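Local coordinates for hypothetical protein SPy0176 (Streptococcus pyogenes serotype M1, PDB 2OQT) that probably serves as the cytoplasmic EIIA component of an ascorbate-specific phosphotransferase system, relaying phosphoryl groups for ascorbate uptake, at residues A20-W23 against Q24-V27; A30-P33 against L34-K38. All coordinates share one frame; numbering follows the deposited sequence.

Contact 1. Residues A20-W23 against Q24-V27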
ATOM      1  N   ALA A  20      -0.096 -13.360   6.204  1.00 70.89           N
ATOM      2  CA  ALA A  20      -0.593 -12.745   7.429  1.00 71.28           C
ATOM      3  C   ALA A  20      -1.914 -13.385   7.839  1.00 71.36           C
ATOM      4  O   ALA A  20      -2.648 -13.842   6.984  1.00 71.18           O
ATOM      5  CB  ALA A  20      -0.735 -11.216   7.234  1.00 71.41           C
ATOM      6  N   ASP A  21      -2.206 -13.431   9.144  1.00 71.98           N
ATOM      7  CA  ASP A  21      -3.410 -14.124   9.662  1.00 71.61           C
ATOM      8  C   ASP A  21      -4.502 -13.151  10.049  1.00 70.37           C
ATOM      9  O   ASP A  21      -5.705 -13.484  10.031  1.00 70.45           O
ATOM     10  CB  ASP A  21      -3.072 -14.959  10.907  1.00 72.84           C
ATOM     11  CG  ASP A  21      -2.345 -16.256  10.577  1.00 76.86           C
ATOM     12  OD1 ASP A  21      -1.554 -16.708  11.444  1.00 79.72           O
ATOM     13  OD2 ASP A  21      -2.563 -16.815   9.463  1.00 81.69           O
ATOM     14  N   THR A  22      -4.075 -11.955  10.443  1.00 67.85           N
ATOM     15  CA  THR A  22      -4.996 -10.908  10.826  1.00 65.30           C
ATOM     16  C   THR A  22      -4.741  -9.720   9.896  1.00 63.89           C
ATOM     17  O   THR A  22      -3.731  -9.692   9.182  1.00 63.72           O
ATOM     18  CB  THR A  22      -4.847 -10.566  12.343  1.00 65.60           C
ATOM     19  OG1 THR A  22      -3.574  -9.970  12.603  1.00 65.15           O
ATOM     20  CG2 THR A  22      -4.960 -11.837  13.190  1.00 64.68           C
ATOM     21  N   TRP A  23      -5.661  -8.759   9.869  1.00 61.38           N
ATOM     22  CA  TRP A  23      -5.443  -7.552   9.090  1.00 58.54           C
ATOM     23  C   TRP A  23      -4.415  -6.625   9.799  1.00 58.07           C
ATOM     24  O   TRP A  23      -3.688  -5.847   9.149  1.00 56.52           O
ATOM     25  CB  TRP A  23      -6.769  -6.861   8.816  1.00 56.46           C
ATOM     26  CG  TRP A  23      -7.404  -6.405  10.050  1.00 54.64           C
ATOM     27  CD1 TRP A  23      -8.404  -7.025  10.748  1.00 52.05           C
ATOM     28  CD2 TRP A  23      -7.100  -5.202  10.749  1.00 52.73           C
ATOM     29  NE1 TRP A  23      -8.751  -6.269  11.833  1.00 50.67           N
ATOM     30  CE2 TRP A  23      -7.958  -5.149  11.872  1.00 50.25           C
ATOM     31  CE3 TRP A  23      -6.186  -4.137  10.523  1.00 54.07           C
ATOM     32  CZ2 TRP A  23      -7.941  -4.081  12.788  1.00 51.30           C
ATOM     33  CZ3 TRP A  23      -6.159  -3.072  11.440  1.00 53.37           C
ATOM     34  CH2 TRP A  23      -7.037  -3.068  12.572  1.00 53.25           C
ATOM     35  N   GLN A  24      -4.353  -6.738  11.121  1.00 57.58           N
ATOM     36  CA  GLN A  24      -3.227  -6.160  11.863  1.00 58.90           C
ATOM     37  C   GLN A  24      -1.830  -6.696  11.419  1.00 59.13           C
ATOM     38  O   GLN A  24      -0.933  -5.900  11.233  1.00 58.80           O
ATOM     39  CB  GLN A  24      -3.434  -6.318  13.363  1.00 57.96           C
ATOM     40  CG  GLN A  24      -4.628  -5.547  13.914  1.00 56.87           C
ATOM     41  CD  GLN A  24      -5.849  -6.424  14.203  1.00 57.27           C
ATOM     42  OE1 GLN A  24      -6.639  -6.105  15.101  1.00 57.82           O
ATOM     43  NE2 GLN A  24      -6.008  -7.519  13.465  1.00 51.05           N
ATOM     44  N   GLU A  25      -1.672  -8.025  11.247  1.00 60.31           N
ATOM     45  CA  GLU A  25      -0.430  -8.654  10.702  1.00 61.31           C
ATOM     46  C   GLU A  25      -0.079  -8.069   9.348  1.00 60.14           C
ATOM     47  O   GLU A  25       1.074  -7.769   9.061  1.00 59.93           O
ATOM     48  CB  GLU A  25      -0.594 -10.182  10.515  1.00 63.01           C
ATOM     49  CG  GLU A  25       0.167 -11.127  11.476  1.00 70.12           C
ATOM     50  CD  GLU A  25      -0.695 -11.707  12.656  1.00 77.27           C
ATOM     51  OE1 GLU A  25      -1.027 -12.929  12.628  1.00 78.37           O
ATOM     52  OE2 GLU A  25      -1.020 -10.954  13.621  1.00 80.28           O
ATOM     53  N   ALA A  26      -1.101  -7.885   8.520  1.00 60.02           N
ATOM     54  CA  ALA A  26      -0.915  -7.473   7.117  1.00 59.50           C
ATOM     55  C   ALA A  26      -0.515  -6.008   7.002  1.00 59.24           C
ATOM     56  O   ALA A  26       0.284  -5.603   6.153  1.00 58.96           O
ATOM     57  CB  ALA A  26      -2.161  -7.725   6.345  1.00 59.36           C
ATOM     58  N   VAL A  27      -1.080  -5.211   7.891  1.00 58.74           N
ATOM     59  CA  VAL A  27      -0.729  -3.818   7.963  1.00 57.65           C
ATOM     60  C   VAL A  27       0.720  -3.679   8.443  1.00 57.40           C
ATOM     61  O   VAL A  27       1.478  -2.926   7.853  1.00 58.39           O
ATOM     62  CB  VAL A  27      -1.776  -3.059   8.804  1.00 56.32           C
ATOM     63  CG1 VAL A  27      -1.264  -1.747   9.300  1.00 55.78           C
ATOM     64  CG2 VAL A  27      -2.974  -2.856   7.963  1.00 56.52           C
TER
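Thr22 is the N-cap of helix 23-36, where the chain leaves the loop after strand 14-18, and its side chain meets both the backbone and the carboxylate of Glu25. The evidence is a side-chain bond: Glu25 N donates to Thr22 OG1 at 3.0 Å with an N-H...O angle of 160°. The first torsion of Thr22 turns OG1 to the amides of the first helical turn, which is why it meets Glu25 N. Its hydroxyl in turn gives a weak bond to Glu25 OE2 (2.9 Å), for which the Glu25 chain bends back at chi2. The same bend brings Glu25 OE1 to 4.0 Å from Asp21 OD1, with the two carboxylate planes 73° apart; such nearness of like charges would tend to disfavour having both ionised. Before the cap in the chain, Ala20 CB packs on Glu25 CB and Ala26 CB.

Gln24 lies over one face of the Trp23 indole. Ring and amide planes differ by 11°, an offset stack in which Gln24 CD sits 3.3 Å above the ring plane, toward its rim. Gln24 CG adds a CH-pi contact, 3.6 Å from the centroid of the six-membered ring and almost on its normal. The indole also meets the Phe92 ring and touches Ile49 and Thr52 of helix 42-55, so it joins the helix start to its neighbours in the EIIA domain. Val27 approaches near the ring plane instead, its CG2 lying 4.3 Å from Trp23 CE3.

Contact 2. Residues A30-P33 against L34-K38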
ATOM      1  N   ALA A  30       2.916  -4.390   5.737  1.00 55.42           N
ATOM      2  CA  ALA A  30       2.784  -3.488   4.622  1.00 55.19           C
ATOM      3  C   ALA A  30       3.557  -2.201   4.894  1.00 55.52           C
ATOM      4  O   ALA A  30       3.999  -1.514   3.966  1.00 56.13           O
ATOM      5  CB  ALA A  30       1.327  -3.215   4.335  1.00 54.41           C
ATOM      6  N   VAL A  31       3.715  -1.866   6.166  1.00 55.80           N
ATOM      7  CA  VAL A  31       4.419  -0.650   6.574  1.00 56.24           C
ATOM      8  C   VAL A  31       5.920  -0.938   6.752  1.00 56.17           C
ATOM      9  O   VAL A  31       6.753  -0.057   6.620  1.00 55.72           O
ATOM     10  CB  VAL A  31       3.838  -0.075   7.908  1.00 56.65           C
ATOM     11  CG1 VAL A  31       4.543   1.222   8.294  1.00 57.47           C
ATOM     12  CG2 VAL A  31       2.329   0.190   7.811  1.00 56.93           C
ATOM     13  N   GLN A  32       6.257  -2.182   7.077  1.00 56.46           N
ATOM     14  CA  GLN A  32       7.642  -2.570   7.318  1.00 55.43           C
ATOM     15  C   GLN A  32       8.591  -2.052   6.245  1.00 54.55           C
ATOM     16  O   GLN A  32       9.524  -1.321   6.553  1.00 55.22           O
ATOM     17  CB  GLN A  32       7.741  -4.090   7.485  1.00 56.36           C
ATOM     18  CG  GLN A  32       9.108  -4.576   7.895  1.00 56.89           C
ATOM     19  CD  GLN A  32       9.699  -3.719   8.976  1.00 60.26           C
ATOM     20  OE1 GLN A  32       9.168  -3.651  10.092  1.00 59.54           O
ATOM     21  NE2 GLN A  32      10.802  -3.023   8.649  1.00 61.90           N
ATOM     22  N   PRO A  33       8.337  -2.355   4.972  1.00 54.06           N
ATOM     23  CA  PRO A  33       9.316  -1.917   3.948  1.00 53.35           C
ATOM     24  C   PRO A  33       9.630  -0.412   3.957  1.00 53.53           C
ATOM     25  O   PRO A  33      10.547   0.032   3.235  1.00 53.54           O
ATOM     26  CB  PRO A  33       8.634  -2.285   2.627  1.00 52.85           C
ATOM     27  CG  PRO A  33       7.719  -3.365   2.961  1.00 53.63           C
ATOM     28  CD  PRO A  33       7.197  -3.055   4.359  1.00 53.85           C
ATOM     29  N   LEU A  34       8.877   0.358   4.753  1.00 53.09           N
ATOM     30  CA  LEU A  34       9.000   1.814   4.786  1.00 52.82           C
ATOM     31  C   LEU A  34       9.723   2.249   6.019  1.00 53.36           C
ATOM     32  O   LEU A  34      10.167   3.391   6.159  1.00 52.99           O
ATOM     33  CB  LEU A  34       7.627   2.432   4.771  1.00 51.98           C
ATOM     34  CG  LEU A  34       7.235   3.079   3.454  1.00 52.88           C
ATOM     35  CD1 LEU A  34       7.818   2.378   2.257  1.00 53.66           C
ATOM     36  CD2 LEU A  34       5.722   3.293   3.377  1.00 50.03           C
ATOM     37  N   ILE A  35       9.753   1.332   6.960  1.00 54.97           N
ATOM     38  CA  ILE A  35      10.603   1.447   8.111  1.00 56.26           C
ATOM     39  C   ILE A  35      11.990   0.959   7.687  1.00 56.47           C
ATOM     40  O   ILE A  35      12.931   1.641   7.903  1.00 55.72           O
ATOM     41  CB  ILE A  35      10.032   0.651   9.298  1.00 56.45           C
ATOM     42  CG1 ILE A  35       8.792   1.393   9.814  1.00 57.57           C
ATOM     43  CG2 ILE A  35      11.124   0.529  10.389  1.00 53.99           C
ATOM     44  CD1 ILE A  35       7.737   0.534  10.503  1.00 58.87           C
ATOM     45  N   ASP A  36      12.078  -0.194   7.021  1.00 58.31           N
ATOM     46  CA  ASP A  36      13.302  -0.591   6.302  1.00 60.14           C
ATOM     47  C   ASP A  36      14.015   0.538   5.535  1.00 60.81           C
ATOM     48  O   ASP A  36      15.236   0.614   5.572  1.00 62.62           O
ATOM     49  CB  ASP A  36      13.061  -1.779   5.346  1.00 60.41           C
ATOM     50  CG  ASP A  36      12.664  -3.095   6.091  1.00 63.35           C
ATOM     51  OD1 ASP A  36      13.030  -3.287   7.293  1.00 65.55           O
ATOM     52  OD2 ASP A  36      11.981  -3.938   5.453  1.00 62.78           O
ATOM     53  N   SER A  37      13.285   1.398   4.823  1.00 60.60           N
ATOM     54  CA  SER A  37      13.935   2.387   3.984  1.00 59.40           C
ATOM     55  C   SER A  37      14.092   3.713   4.738  1.00 59.45           C
ATOM     56  O   SER A  37      14.473   4.744   4.165  1.00 58.89           O
ATOM     57  CB  SER A  37      13.154   2.556   2.695  1.00 60.04           C
ATOM     58  OG  SER A  37      11.830   3.069   2.909  1.00 61.13           O
ATOM     59  N   LYS A  38      13.834   3.648   6.036  1.00 58.44           N
ATOM     60  CA  LYS A  38      13.703   4.825   6.913  1.00 59.09           C
ATOM     61  C   LYS A  38      12.771   5.980   6.443  1.00 57.99           C
ATOM     62  O   LYS A  38      12.969   7.121   6.860  1.00 58.12           O
ATOM     63  CB  LYS A  38      15.068   5.398   7.398  1.00 60.26           C
ATOM     64  CG  LYS A  38      16.354   4.508   7.351  1.00 63.30           C
ATOM     65  CD  LYS A  38      16.358   3.280   8.280  1.00 67.28           C
ATOM     66  CE  LYS A  38      17.015   3.530   9.684  1.00 69.17           C
ATOM     67  NZ  LYS A  38      18.139   4.532   9.755  1.00 67.57           N
TER
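Val31 and Ile35 meet one turn apart near the C-terminal end of helix 23-36, a helix kinked at Pro33, whose nitrogen has no hydrogen to give to the turn before. The closely packed part lies toward the mixed sheet. Here Pro33 rests on Ile84, and Leu34 reaches Ala80, Ala82 and Thr103, so both buried residues face strands of the EIIA domain. The Val31-Ile35 pair is packed separately, against Val40 in the loop beyond, which both side chains touch. Val31 CG1 stands opposite its own backbone nitrogen in the first torsion, which directs it along the helix to Ile35 CD1 at 3.9 Å.

Gln32 O accepts from two amides past the proline: Asp36 N at 2.8 Å and Ile35 N at 2.7 Å. The first is the regular i to i+4 bond and the second an i to i+3 bond, a mixture of alpha-helical and 3-10-like bonding near the end of the helix. Ser37 N reaches Pro33 O only weakly, at 3.4 Å, as the helix gives way to a turn.

Toward solvent the contact is looser. The side chains of Gln32 and exposed Asp36 cross at about a right angle, their amide and carboxylate planes 45° apart. The bend of Gln32 at chi2 (44°) carries its amide back toward Asp36, but the resulting bond is weak in angle. Asp36 OD2 has another partner in a long, weak ion pair with Arg15, while Ser37 OG bonds Asn11. The amide-carboxylate link itself runs from Gln32 NE2 to Asp36 OD1, bent to 127° at the hydrogen.

In the fold
Contacts 1 and 2 lie in series on helix 23-36, one at its start and the other near its end, with centres about 15 Å apart and no direct touch between them. Their surroundings differ: contact 1 meets helix 42-55 and Phe92, whereas contact 2 lies against strands 80-86 and 97-105 and the loop carrying Val40. Contact 1 is centred about 13 Å from the centre of the chain and contact 2 about 11 Å. They lie at the two ends of a helix flanking the mixed sheet of the EIIA domain. Both contacts are local packing and capping along one helix.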